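Local coordinates for protein acyl-coenzyme A oxidase 1 (Yarrowia lipolytica, PDB 5Y9D) that catalyses the FAD-dependent oxidation of saturated acyl-CoAs to (2E)-enoyl-CoAs with release of hydrogen peroxide, a step of peroxisomal fatty acid beta-oxidation, at residues L483-G488 against Q496-K501; I534-D539 against S558-Q563; L472-G477 against I567-H572; A525-S530 against L573-Y578; G477-A482 against Q552-L557. All blocks are in the same frame, centred on the assembly; numbering follows the deposited sequence.

Contact 1: residues L483-G488 against Q496-K501; sequences LQILAG and QYVGDK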
# COMPACT_ATOMS: atom_id res chain seq x y z
N LEU A 483 23.23 -19.70 20.18
CA LEU A 483 24.54 -20.35 20.40
C LEU A 483 25.16 -19.87 21.71
O LEU A 483 25.66 -20.67 22.47
CB LEU A 483 25.50 -20.10 19.23
CG LEU A 483 25.05 -20.69 17.89
CD1 LEU A 483 26.00 -20.21 16.81
CD2 LEU A 483 24.98 -22.21 17.93
N GLN A 484 25.12 -18.57 21.98
CA GLN A 484 25.59 -18.09 23.27
C GLN A 484 24.85 -18.85 24.36
O GLN A 484 25.50 -19.41 25.23
CB GLN A 484 25.41 -16.58 23.43
CG GLN A 484 26.50 -15.73 22.78
CD GLN A 484 27.73 -15.53 23.68
OE1 GLN A 484 28.70 -16.31 23.61
NE2 GLN A 484 27.70 -14.49 24.52
N ILE A 485 23.52 -18.93 24.27
CA ILE A 485 22.71 -19.61 25.29
C ILE A 485 23.15 -21.08 25.44
O ILE A 485 23.40 -21.56 26.56
CB ILE A 485 21.20 -19.55 24.99
CG1 ILE A 485 20.67 -18.11 25.15
CG2 ILE A 485 20.41 -20.48 25.92
CD1 ILE A 485 19.36 -17.87 24.46
N LEU A 486 23.24 -21.79 24.33
CA LEU A 486 23.70 -23.18 24.34
C LEU A 486 25.12 -23.32 24.95
O LEU A 486 25.43 -24.29 25.63
CB LEU A 486 23.64 -23.77 22.92
CG LEU A 486 22.23 -23.87 22.32
CD1 LEU A 486 22.21 -24.47 20.91
CD2 LEU A 486 21.32 -24.65 23.26
N ALA A 487 25.94 -22.31 24.75
CA ALA A 487 27.23 -22.23 25.41
C ALA A 487 27.12 -21.80 26.87
O ALA A 487 28.13 -21.69 27.55
CB ALA A 487 28.14 -21.25 24.66
N GLY A 488 25.90 -21.51 27.34
CA GLY A 488 25.68 -21.05 28.72
C GLY A 488 26.17 -19.64 29.03
O GLY A 488 26.33 -19.27 30.20
N GLN A 496 16.21 -14.23 26.71
CA GLN A 496 16.49 -15.28 27.67
C GLN A 496 15.56 -16.49 27.54
O GLN A 496 15.97 -17.62 27.73
CB GLN A 496 16.44 -14.73 29.09
CG GLN A 496 17.57 -13.78 29.41
CD GLN A 496 17.86 -13.71 30.89
OE1 GLN A 496 17.27 -12.92 31.61
NE2 GLN A 496 18.77 -14.55 31.35
N TYR A 497 14.31 -16.23 27.21
CA TYR A 497 13.27 -17.24 27.18
C TYR A 497 13.61 -18.34 26.19
O TYR A 497 13.08 -19.44 26.27
CB TYR A 497 11.94 -16.62 26.80
CG TYR A 497 11.87 -16.22 25.35
CD1 TYR A 497 12.38 -15.01 24.93
CD2 TYR A 497 11.29 -17.05 24.41
CE1 TYR A 497 12.32 -14.64 23.61
CE2 TYR A 497 11.23 -16.68 23.09
CZ TYR A 497 11.74 -15.47 22.70
OH TYR A 497 11.68 -15.10 21.39
N VAL A 498 14.47 -18.03 25.24
CA VAL A 498 14.84 -18.98 24.21
C VAL A 498 15.47 -20.21 24.85
O VAL A 498 15.36 -21.31 24.34
CB VAL A 498 15.77 -18.36 23.15
CG1 VAL A 498 16.21 -19.41 22.15
CG2 VAL A 498 15.06 -17.25 22.42
N GLY A 499 16.14 -20.00 25.98
CA GLY A 499 16.68 -21.08 26.79
C GLY A 499 15.73 -22.08 27.42
O GLY A 499 16.06 -23.25 27.52
N ASP A 500 14.58 -21.63 27.90
CA ASP A 500 13.63 -22.44 28.68
C ASP A 500 12.84 -23.51 27.93
O ASP A 500 12.65 -23.42 26.73
CB ASP A 500 12.66 -21.51 29.41
CG ASP A 500 13.36 -20.38 30.12
OD1 ASP A 500 14.40 -20.63 30.74
OD2 ASP A 500 12.87 -19.24 30.07
N LYS A 501 12.37 -24.54 28.65
CA LYS A 501 11.45 -25.53 28.07
C LYS A 501 10.02 -24.97 28.15
O LYS A 501 9.68 -24.27 29.12
CB LYS A 501 11.54 -26.87 28.83
CG LYS A 501 11.59 -28.11 27.93
CD LYS A 501 12.81 -28.99 28.25
CE LYS A 501 13.43 -29.65 27.02
NZ LYS A 501 14.93 -29.69 27.11

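Contact 2: residues I534-D539 against S558-Q563; sequences ILRTTD and SQQRFQ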
# COMPACT_ATOMS: atom_id res chain seq x y z
N ILE A 534 13.48 -20.65 16.45
CA ILE A 534 14.87 -20.22 16.57
C ILE A 534 15.77 -21.41 16.78
O ILE A 534 16.83 -21.50 16.15
CB ILE A 534 15.10 -19.27 17.75
CG1 ILE A 534 14.43 -17.93 17.49
CG2 ILE A 534 16.59 -19.05 17.96
CD1 ILE A 534 13.99 -17.23 18.76
N LEU A 535 15.36 -22.31 17.70
CA LEU A 535 16.18 -23.49 18.05
C LEU A 535 16.33 -24.44 16.89
O LEU A 535 17.39 -25.01 16.69
CB LEU A 535 15.66 -24.21 19.32
CG LEU A 535 15.97 -23.50 20.67
CD1 LEU A 535 15.47 -24.21 21.91
CD2 LEU A 535 17.44 -23.23 20.83
N ARG A 536 15.28 -24.57 16.08
CA ARG A 536 15.36 -25.36 14.85
C ARG A 536 16.33 -24.72 13.85
O ARG A 536 17.19 -25.41 13.25
CB ARG A 536 13.97 -25.52 14.20
CG ARG A 536 13.92 -26.59 13.12
CD ARG A 536 12.76 -26.43 12.14
NE ARG A 536 12.95 -25.34 11.18
CZ ARG A 536 12.26 -25.18 10.05
NH1 ARG A 536 11.32 -26.06 9.68
NH2 ARG A 536 12.52 -24.14 9.26
N THR A 537 16.20 -23.41 13.65
CA THR A 537 17.01 -22.68 12.71
C THR A 537 18.44 -22.76 13.18
O THR A 537 19.33 -23.01 12.37
CB THR A 537 16.59 -21.20 12.57
OG1 THR A 537 15.24 -21.13 12.08
CG2 THR A 537 17.52 -20.47 11.59
N THR A 538 18.68 -22.60 14.47
CA THR A 538 20.04 -22.79 14.98
C THR A 538 20.58 -24.21 14.75
O THR A 538 21.79 -24.41 14.53
CB THR A 538 20.11 -22.47 16.46
OG1 THR A 538 19.63 -21.13 16.67
CG2 THR A 538 21.54 -22.58 16.94
N ASP A 539 19.69 -25.19 14.78
CA ASP A 539 20.04 -26.56 14.42
C ASP A 539 20.53 -26.69 12.98
O ASP A 539 21.60 -27.23 12.75
CB ASP A 539 18.86 -27.52 14.67
CG ASP A 539 19.32 -28.92 14.98
OD1 ASP A 539 19.96 -29.11 16.03
OD2 ASP A 539 19.03 -29.83 14.17
N SER A 558 17.96 -17.92 4.87
CA SER A 558 17.33 -16.61 4.78
C SER A 558 15.84 -16.65 5.07
O SER A 558 15.36 -15.85 5.84
CB SER A 558 17.50 -16.06 3.37
OG SER A 558 18.72 -15.39 3.23
N GLN A 559 15.11 -17.60 4.51
CA GLN A 559 13.69 -17.70 4.78
C GLN A 559 13.42 -18.01 6.24
O GLN A 559 12.47 -17.51 6.82
CB GLN A 559 13.02 -18.74 3.89
CG GLN A 559 11.55 -18.99 4.22
CD GLN A 559 10.63 -17.90 3.71
OE1 GLN A 559 11.07 -16.84 3.28
NE2 GLN A 559 9.33 -18.16 3.77
N GLN A 560 14.26 -18.86 6.81
CA GLN A 560 14.18 -19.20 8.22
C GLN A 560 14.47 -18.02 9.14
O GLN A 560 13.84 -17.87 10.16
CB GLN A 560 15.13 -20.36 8.54
CG GLN A 560 14.65 -21.71 8.06
CD GLN A 560 14.97 -21.97 6.60
OE1 GLN A 560 15.62 -21.16 5.95
NE2 GLN A 560 14.52 -23.09 6.09
N ARG A 561 15.44 -17.20 8.77
CA ARG A 561 15.78 -16.03 9.55
C ARG A 561 14.63 -15.04 9.61
O ARG A 561 14.38 -14.45 10.64
CB ARG A 561 17.04 -15.36 9.02
CG ARG A 561 18.32 -16.01 9.49
CD ARG A 561 19.54 -15.24 9.03
NE ARG A 561 19.63 -15.18 7.59
CZ ARG A 561 20.39 -14.32 6.92
NH1 ARG A 561 21.13 -13.44 7.57
NH2 ARG A 561 20.42 -14.34 5.60
N PHE A 562 13.94 -14.86 8.49
CA PHE A 562 12.74 -14.03 8.44
C PHE A 562 11.69 -14.54 9.42
O PHE A 562 11.23 -13.79 10.27
CB PHE A 562 12.13 -13.96 7.03
CG PHE A 562 10.84 -13.18 6.96
CD1 PHE A 562 10.84 -11.79 6.83
CD2 PHE A 562 9.62 -13.82 7.05
CE1 PHE A 562 9.65 -11.07 6.78
CE2 PHE A 562 8.43 -13.11 7.01
CZ PHE A 562 8.44 -11.74 6.88
N GLN A 563 11.34 -15.80 9.31
CA GLN A 563 10.35 -16.38 10.22
C GLN A 563 10.65 -16.08 11.67
O GLN A 563 9.75 -15.70 12.43
CB GLN A 563 10.24 -17.87 10.02
CG GLN A 563 9.21 -18.24 8.96
CD GLN A 563 7.80 -18.12 9.50
OE1 GLN A 563 7.33 -17.02 9.85
NE2 GLN A 563 7.10 -19.26 9.58

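Contact 3: residues L472-G477 against I567-H572; sequences LSMGRG and IHTRQH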
# COMPACT_ATOMS: atom_id res chain seq x y z
N LEU A 472 16.59 -10.24 8.02
CA LEU A 472 17.70 -11.17 7.91
C LEU A 472 18.76 -10.91 8.95
O LEU A 472 19.29 -11.86 9.49
CB LEU A 472 18.37 -11.12 6.54
CG LEU A 472 17.53 -11.57 5.36
CD1 LEU A 472 18.38 -11.52 4.08
CD2 LEU A 472 16.99 -12.98 5.58
N SER A 473 19.08 -9.66 9.22
CA SER A 473 20.03 -9.32 10.30
C SER A 473 19.54 -9.74 11.69
O SER A 473 20.32 -10.22 12.52
CB SER A 473 20.35 -7.82 10.34
OG SER A 473 20.48 -7.31 9.03
N MET A 474 18.26 -9.55 11.97
CA MET A 474 17.78 -9.97 13.28
C MET A 474 17.78 -11.51 13.37
O MET A 474 18.28 -12.07 14.32
CB MET A 474 16.40 -9.40 13.58
CG MET A 474 15.98 -9.66 15.02
SD MET A 474 14.21 -9.58 15.22
CE MET A 474 14.13 -8.28 16.44
N GLY A 475 17.25 -12.17 12.36
CA GLY A 475 17.35 -13.63 12.30
C GLY A 475 18.75 -14.14 12.62
O GLY A 475 18.90 -15.02 13.45
N ARG A 476 19.77 -13.58 11.98
CA ARG A 476 21.16 -13.94 12.27
C ARG A 476 21.53 -13.70 13.74
O ARG A 476 22.11 -14.57 14.39
CB ARG A 476 22.14 -13.19 11.37
CG ARG A 476 23.59 -13.39 11.79
CD ARG A 476 24.55 -12.90 10.74
NE ARG A 476 24.31 -11.48 10.53
CZ ARG A 476 24.29 -10.88 9.35
NH1 ARG A 476 24.53 -11.56 8.23
NH2 ARG A 476 24.03 -9.57 9.30
N GLY A 477 21.20 -12.51 14.25
CA GLY A 477 21.47 -12.17 15.65
C GLY A 477 20.79 -13.12 16.64
O GLY A 477 21.24 -13.28 17.77
N ILE A 567 8.23 -13.93 14.32
CA ILE A 567 7.59 -14.42 15.55
C ILE A 567 8.16 -13.78 16.81
O ILE A 567 7.42 -13.45 17.71
CB ILE A 567 7.68 -15.95 15.78
CG1 ILE A 567 7.62 -16.75 14.49
CG2 ILE A 567 6.55 -16.41 16.69
CD1 ILE A 567 6.37 -16.48 13.68
N HIS A 568 9.46 -13.60 16.89
CA HIS A 568 10.10 -13.13 18.13
C HIS A 568 9.76 -11.66 18.39
O HIS A 568 9.51 -11.25 19.52
CB HIS A 568 11.62 -13.30 18.04
CG HIS A 568 12.38 -12.41 18.98
ND1 HIS A 568 12.50 -12.69 20.32
CD2 HIS A 568 13.01 -11.24 18.78
CE1 HIS A 568 13.20 -11.73 20.90
NE2 HIS A 568 13.51 -10.84 19.99
N THR A 569 9.77 -10.88 17.32
CA THR A 569 9.28 -9.52 17.36
C THR A 569 7.84 -9.49 17.83
O THR A 569 7.52 -8.72 18.76
CB THR A 569 9.38 -8.81 16.00
OG1 THR A 569 10.74 -8.73 15.58
CG2 THR A 569 8.86 -7.40 16.12
N ARG A 570 6.97 -10.30 17.21
CA ARG A 570 5.57 -10.25 17.62
C ARG A 570 5.41 -10.65 19.09
O ARG A 570 4.62 -10.03 19.81
CB ARG A 570 4.65 -11.07 16.73
CG ARG A 570 3.19 -10.97 17.16
CD ARG A 570 2.66 -9.51 17.06
NE ARG A 570 1.51 -9.51 16.14
CZ ARG A 570 1.52 -9.06 14.89
NH1 ARG A 570 2.58 -8.48 14.36
NH2 ARG A 570 0.42 -9.18 14.17
N GLN A 571 6.18 -11.66 19.52
CA GLN A 571 6.23 -12.10 20.92
C GLN A 571 6.78 -11.00 21.85
O GLN A 571 6.32 -10.83 22.97
CB GLN A 571 7.06 -13.41 21.03
CG GLN A 571 7.35 -13.93 22.43
CD GLN A 571 8.48 -13.18 23.12
OE1 GLN A 571 9.43 -12.71 22.47
NE2 GLN A 571 8.36 -13.01 24.41
N HIS A 572 7.76 -10.26 21.39
CA HIS A 572 8.27 -9.15 22.17
C HIS A 572 7.22 -8.06 22.44
O HIS A 572 7.15 -7.49 23.55
CB HIS A 572 9.45 -8.52 21.45
CG HIS A 572 10.28 -7.64 22.33
ND1 HIS A 572 10.91 -8.11 23.46
CD2 HIS A 572 10.61 -6.34 22.23
CE1 HIS A 572 11.59 -7.12 24.02
NE2 HIS A 572 11.42 -6.04 23.29

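Contact 4: residues A525-S530 against L573-Y578; sequences AFRTAS and LISSFY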
# COMPACT_ATOMS: atom_id res chain seq x y z
N ALA A 525 2.71 -19.18 24.99
CA ALA A 525 2.42 -19.79 23.70
C ALA A 525 3.29 -19.16 22.64
O ALA A 525 3.83 -19.84 21.75
CB ALA A 525 0.97 -19.66 23.33
N PHE A 526 3.44 -17.84 22.76
CA PHE A 526 4.20 -17.12 21.75
C PHE A 526 5.67 -17.38 21.87
O PHE A 526 6.31 -17.66 20.87
CB PHE A 526 3.88 -15.62 21.73
CG PHE A 526 2.93 -15.26 20.65
CD1 PHE A 526 1.58 -15.28 20.88
CD2 PHE A 526 3.39 -15.02 19.38
CE1 PHE A 526 0.69 -15.02 19.87
CE2 PHE A 526 2.52 -14.75 18.37
CZ PHE A 526 1.16 -14.75 18.61
N ARG A 527 6.18 -17.32 23.10
CA ARG A 527 7.57 -17.68 23.39
C ARG A 527 7.96 -19.09 22.91
O ARG A 527 9.03 -19.30 22.32
CB ARG A 527 7.84 -17.54 24.87
CG ARG A 527 7.86 -16.10 25.30
CD ARG A 527 7.99 -15.94 26.79
NE ARG A 527 8.36 -14.56 27.08
CZ ARG A 527 8.41 -14.01 28.28
NH1 ARG A 527 8.13 -14.70 29.39
NH2 ARG A 527 8.76 -12.75 28.37
N THR A 528 7.08 -20.04 23.15
CA THR A 528 7.21 -21.40 22.64
C THR A 528 7.28 -21.47 21.12
O THR A 528 8.10 -22.22 20.58
CB THR A 528 6.01 -22.25 23.12
OG1 THR A 528 6.02 -22.27 24.55
CG2 THR A 528 6.10 -23.65 22.60
N ALA A 529 6.41 -20.75 20.43
CA ALA A 529 6.46 -20.74 18.96
C ALA A 529 7.76 -20.10 18.50
O ALA A 529 8.43 -20.61 17.62
CB ALA A 529 5.26 -20.01 18.35
N SER A 530 8.14 -18.99 19.10
CA SER A 530 9.40 -18.34 18.73
C SER A 530 10.61 -19.23 19.05
O SER A 530 11.44 -19.48 18.17
CB SER A 530 9.55 -16.98 19.40
OG SER A 530 10.77 -16.35 19.01
N LEU A 573 6.41 -7.76 21.43
CA LEU A 573 5.47 -6.65 21.57
C LEU A 573 4.33 -7.04 22.46
O LEU A 573 3.95 -6.28 23.36
CB LEU A 573 4.93 -6.19 20.23
CG LEU A 573 5.81 -5.22 19.45
CD1 LEU A 573 5.12 -4.93 18.12
CD2 LEU A 573 6.07 -3.92 20.21
N ILE A 574 3.79 -8.23 22.21
CA ILE A 574 2.73 -8.79 23.04
C ILE A 574 3.22 -8.79 24.49
O ILE A 574 2.55 -8.28 25.38
CB ILE A 574 2.32 -10.21 22.56
CG1 ILE A 574 1.53 -10.10 21.25
CG2 ILE A 574 1.57 -10.99 23.65
CD1 ILE A 574 1.33 -11.43 20.55
N SER A 575 4.43 -9.30 24.72
CA SER A 575 4.99 -9.32 26.08
C SER A 575 5.17 -7.94 26.66
O SER A 575 4.92 -7.76 27.85
CB SER A 575 6.34 -10.03 26.14
OG SER A 575 6.16 -11.41 26.28
N SER A 576 5.65 -6.99 25.86
CA SER A 576 5.86 -5.64 26.36
C SER A 576 4.56 -4.94 26.72
O SER A 576 4.53 -4.16 27.66
CB SER A 576 6.65 -4.80 25.35
OG SER A 576 7.85 -5.46 24.99
N PHE A 577 3.50 -5.21 25.98
CA PHE A 577 2.20 -4.62 26.27
C PHE A 577 1.68 -5.10 27.61
O PHE A 577 1.24 -4.29 28.42
CB PHE A 577 1.19 -4.99 25.18
CG PHE A 577 -0.00 -4.08 25.09
CD1 PHE A 577 -0.22 -3.04 26.01
CD2 PHE A 577 -0.94 -4.28 24.11
CE1 PHE A 577 -1.32 -2.23 25.91
CE2 PHE A 577 -2.06 -3.47 24.02
CZ PHE A 577 -2.24 -2.44 24.91
N TYR A 578 1.76 -6.41 27.86
CA TYR A 578 1.34 -6.96 29.18
C TYR A 578 2.17 -6.44 30.35
O TYR A 578 1.66 -6.23 31.43
CB TYR A 578 1.42 -8.48 29.17
CG TYR A 578 0.27 -9.12 28.45
CD1 TYR A 578 -1.02 -8.85 28.83
CD2 TYR A 578 0.48 -10.00 27.40
CE1 TYR A 578 -2.08 -9.43 28.17
CE2 TYR A 578 -0.59 -10.60 26.75
CZ TYR A 578 -1.87 -10.31 27.16
OH TYR A 578 -2.95 -10.87 26.53

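Contact 5: residues G477-A482 against Q552-L557; sequences GLVQSA and QAFEEL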
# COMPACT_ATOMS: atom_id res chain seq x y z
N GLY A 477 21.20 -12.51 14.25
CA GLY A 477 21.47 -12.17 15.65
C GLY A 477 20.79 -13.12 16.64
O GLY A 477 21.24 -13.28 17.77
N LEU A 478 19.68 -13.71 16.22
CA LEU A 478 18.89 -14.53 17.08
C LEU A 478 19.48 -15.91 17.11
O LEU A 478 19.46 -16.58 18.14
CB LEU A 478 17.44 -14.61 16.58
CG LEU A 478 16.54 -13.40 16.72
CD1 LEU A 478 15.26 -13.62 15.94
CD2 LEU A 478 16.21 -13.16 18.17
N VAL A 479 19.99 -16.36 15.96
CA VAL A 479 20.73 -17.59 15.92
C VAL A 479 21.98 -17.46 16.79
O VAL A 479 22.23 -18.31 17.63
CB VAL A 479 21.07 -17.99 14.50
CG1 VAL A 479 22.00 -19.18 14.49
CG2 VAL A 479 19.80 -18.34 13.73
N GLN A 480 22.73 -16.37 16.63
CA GLN A 480 23.94 -16.15 17.43
C GLN A 480 23.68 -16.03 18.92
O GLN A 480 24.55 -16.33 19.74
CB GLN A 480 24.71 -14.92 16.92
CG GLN A 480 25.36 -15.19 15.57
CD GLN A 480 25.71 -13.94 14.81
OE1 GLN A 480 25.08 -12.88 14.96
NE2 GLN A 480 26.70 -14.06 13.96
N SER A 481 22.50 -15.56 19.28
CA SER A 481 22.13 -15.48 20.68
C SER A 481 21.84 -16.86 21.26
O SER A 481 22.22 -17.14 22.38
CB SER A 481 20.94 -14.58 20.83
OG SER A 481 21.36 -13.27 20.57
N ALA A 482 21.18 -17.70 20.47
CA ALA A 482 20.93 -19.10 20.78
C ALA A 482 22.22 -19.89 21.02
O ALA A 482 22.27 -20.69 21.95
CB ALA A 482 20.12 -19.75 19.65
N GLN A 552 27.60 -18.05 4.18
CA GLN A 552 26.89 -18.85 3.21
C GLN A 552 25.79 -19.62 3.87
O GLN A 552 24.77 -19.90 3.23
CB GLN A 552 27.81 -19.86 2.54
CG GLN A 552 29.03 -19.28 1.85
CD GLN A 552 30.05 -20.36 1.59
OE1 GLN A 552 30.97 -20.58 2.40
NE2 GLN A 552 29.87 -21.08 0.49
N ALA A 553 25.99 -20.00 5.13
CA ALA A 553 24.96 -20.71 5.89
C ALA A 553 23.73 -19.84 6.09
O ALA A 553 22.62 -20.30 5.82
CB ALA A 553 25.49 -21.18 7.23
N PHE A 554 23.92 -18.61 6.55
CA PHE A 554 22.79 -17.68 6.82
C PHE A 554 21.97 -17.42 5.58
O PHE A 554 20.74 -17.48 5.66
CB PHE A 554 23.25 -16.36 7.46
CG PHE A 554 23.69 -16.52 8.89
CD1 PHE A 554 22.84 -17.06 9.84
CD2 PHE A 554 24.96 -16.14 9.28
CE1 PHE A 554 23.26 -17.24 11.14
CE2 PHE A 554 25.37 -16.31 10.58
CZ PHE A 554 24.53 -16.87 11.51
N GLU A 555 22.62 -17.18 4.44
CA GLU A 555 21.91 -17.07 3.15
C GLU A 555 21.07 -18.33 2.82
O GLU A 555 19.95 -18.22 2.32
CB GLU A 555 22.87 -16.77 1.98
CG GLU A 555 22.17 -16.48 0.65
CD GLU A 555 22.99 -16.86 -0.59
OE1 GLU A 555 24.20 -16.50 -0.66
OE2 GLU A 555 22.42 -17.51 -1.51
N GLU A 556 21.60 -19.52 3.11
CA GLU A 556 20.79 -20.74 2.92
C GLU A 556 19.55 -20.67 3.80
O GLU A 556 18.47 -21.08 3.39
CB GLU A 556 21.57 -22.05 3.15
CG GLU A 556 21.96 -22.78 1.85
CD GLU A 556 20.77 -23.34 1.07
OE1 GLU A 556 19.97 -24.13 1.63
OE2 GLU A 556 20.64 -23.02 -0.13
N LEU A 557 19.73 -20.08 4.99
CA LEU A 557 18.70 -19.94 6.03
C LEU A 557 17.90 -18.61 5.99
O LEU A 557 17.12 -18.33 6.89
CB LEU A 557 19.34 -20.14 7.43
CG LEU A 557 19.35 -21.55 8.05
CD1 LEU A 557 19.07 -22.66 7.03
CD2 LEU A 557 20.66 -21.82 8.79

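Contact 1: residues L483-G488 against Q496-K501
Ile485 makes the apolar contact here with both of its branches. Its longer branch ends on Val498: Ile485 CD1 lies 3.9 Å from Val498 CB. The two side chains cross at about a right angle, so the isoleucine presents its end methyl to the flank of the valine. The shorter branch meets backbone instead. Ile485 CG2 lies 3.9 Å from the exposed Gly499, at its CA. With CG2 anti to the backbone N, this methyl turns to the glycine while CG1 carries CD1 to the valine. No hydrogen bond joins the two segments.

Within the segments the backbone bonds are local. Helix 467-486 closes in a Schellman motif at Gly488, which takes positive phi (70°). There Gly488 N bonds Ile485 O at 2.6 Å. Opposite Ile485, residues 497-498 form a short 3-10 turn in the loop before helix 513-516. Gly499 N reaches Gln496 O at 3.0 Å, and Asp500 N reaches Tyr497 O at 3.1 Å. The chain thus leaves the helix and folds back beside its last turn.

Other contacts place the loop. Val498 CG2 sits 3.8 Å above one face of the Tyr497 ring, offset toward the rim. The Tyr497 hydroxyl is hydrogen-bonded to Ser530 OG, while Tyr497 O accepts a bond from Arg531. Val498 also packs on Ile534 of helix 519-544.

Contact 2: residues I534-D539 against S558-Q563
Gln560 lays its aliphatic CB and CG against Thr537 and the end of Arg536. Gln560 CB is 3.6 Å from Thr537 OG1 and 3.9 Å from Thr537 CG2, so both branches of the threonine border one methylene. The backbones come close here, with Thr537 CA 6.3 Å from Gln560 CA. The next methylene, Gln560 CG, lies at the edge of the Arg536 guanidinium, near its plane, 3.4 Å from Arg536 NH2. The arginine gets there by a bend at chi3 (75°) in an otherwise stretched chain. Arg536 and Gln560 cross at about a right angle, their guanidinium and amide planes 46° apart.

No hydrogen bond crosses this contact. The Thr537 hydroxyl, although it faces Gln560, is bonded to Asn533 O in its own helix. Arg536 also has a long, weak ion pair with Asp623 of the second subunit.

The segments belong to two long antiparallel helices, 519-544 and 558-581, in the C-terminal helical part of acyl-CoA oxidase. Thr537 packs on Cys564 of the second helix and on Leu557 just before it. Helix 467-486 packs on both, through Val479 against Thr537 and Leu472 against Arg561. Tyr356 of the second subunit packs on Ser558, Gln559 and Phe562 of helix 558-581.

Contact 3: residues L472-G477 against I567-H572
Met474 reaches across to His568 and Thr569 and makes a Met-aromatic contact inside the helical bundle of the C-terminal half, between helices 467-486 and 558-581. Its methyl comes in at the edge of the imidazole, in the plane of the ring: Met474 CE is 3.9 Å from His568 CD2. The sulfur is also on the edge side, with Met474 SD 5.2 Å from the His568 ring centroid and 81° off the ring normal. Thr569 OG1 meets the same tip, 3.5 Å from Met474 CE. CG anti to the backbone N (chi1 -171°) starts the chain toward the facing helix, and a bend at chi3 (-122°) sets the methyl by His568 and Thr569. Met474 CA and Thr569 CA are 9.4 Å apart.

All three touching residues are buried, and the polar ones have partners. Thr569 OG1 is hydrogen-bonded to Ala565 O one turn back. His568 packs on Ser530 of helix 519-544.

Further out, Phe423 of helix 400-437 touches Thr569, and Ala565 touches Met474. Two residues before Met474, Leu472 touches FAD and belongs to its pocket. The imidazole is held on the side away from the methionine: His568 ND1 is hydrogen-bonded to Tyr497 OH.

Contact 4: residues A525-S530 against L573-Y578
Across the two segments the nearest polar approach is Ser575 OG to Arg527 NH2, 3.6 Å; Ser575 OG is also 3.9 Å from Arg527 NE. Neither approach counts as a hydrogen bond, and the hydroxyl stands obliquely to the guanidinium. The arginine chain is extended from CG to NE, which lets it span the gap from helix 519-544 to helix 558-581. These two helices run antiparallel and pack together in the C-terminal helical part of acyl-CoA oxidase.

The apolar half of the contact is a CH-pi interaction. Ile574 CD1 sits over the centre of the Phe526 ring, 3.8 Å from its centroid and 13° off the ring normal. It therefore meets most of the ring carbons at similar distances instead of a single edge. Ile574 CG1 is anti to the carbonyl carbon (chi1 -73°), and this branch puts its end methyl on the phenyl face. The two side chains cross at about a right angle.

Neighbouring helices add to the apolar side. Phe526 also meets Phe611 edge-to-face, and helix 589-606 adds Ser603 and Ile604 around the phenylalanine and Phe599 beside Ile574. Arg527, partly exposed, lies beside Tyr497 and Gln571. The shortest approach between Phe526 and Ile574 is from CE1 of the ring to CD1 of the isoleucine, at 3.7 Å.

Contact 5: residues G477-A482 against Q552-L557
Phe554 leaves helix 550-556 toward Val479 and Gln480 of helix 467-486. Its CB starts beside the guanidinium end of Arg561. CG stands anti to the carbonyl carbon (chi1 -71°), which sends the ring across to the facing helix. On one side of the ring, Phe554 CE1 meets Val479 twice, 4.1 Å from both CB and CG1. Val479 CG1 comes to the ring edge, near its plane. The two side chains slide past each other in opposite directions. On the other side, Phe554 CE2 has Gln480 NE2 at 4.3 Å, in an oblique approach. The aliphatic part of Arg476, one turn before Gln480, also touches CE2.

The ring is also stacked with Tyr541 of helix 519-544. The residue thus touches helices 467-486, 519-544 and 558-581 from its own short helix. Leu557, three residues on, ends that helix and is the N-cap residue of helix 558-581.

No hydrogen bond or charge pair links the two segments. The contact is probably mainly dispersive, and its contribution probably comes from burying Phe554 and Val479 rather than from directional bonds.

All five contacts lie in one helical region, with centres 7 to 21 Å apart. Three helices carry most of it. Helix 467-486 supplies contacts 3, 5 and 1 in order along its length. Helix 519-544 supplies contacts 4 and then 2. Helix 558-581 follows with contacts 2, 3 and 4. The short helix 550-556 of contact 5 lies between the last two. Contact 1 closes before contacts 2 and 4 open. Contact 5 crosses contacts 2 and 4 along the chain. Contacts 2 and 5 are closest, their centres 7 Å apart. Contacts 2, 3 and 5 reach the second subunit. Contact 3 includes a residue touching FAD, so the packing links a residue of the cofactor pocket to helices 519-544 and 558-581.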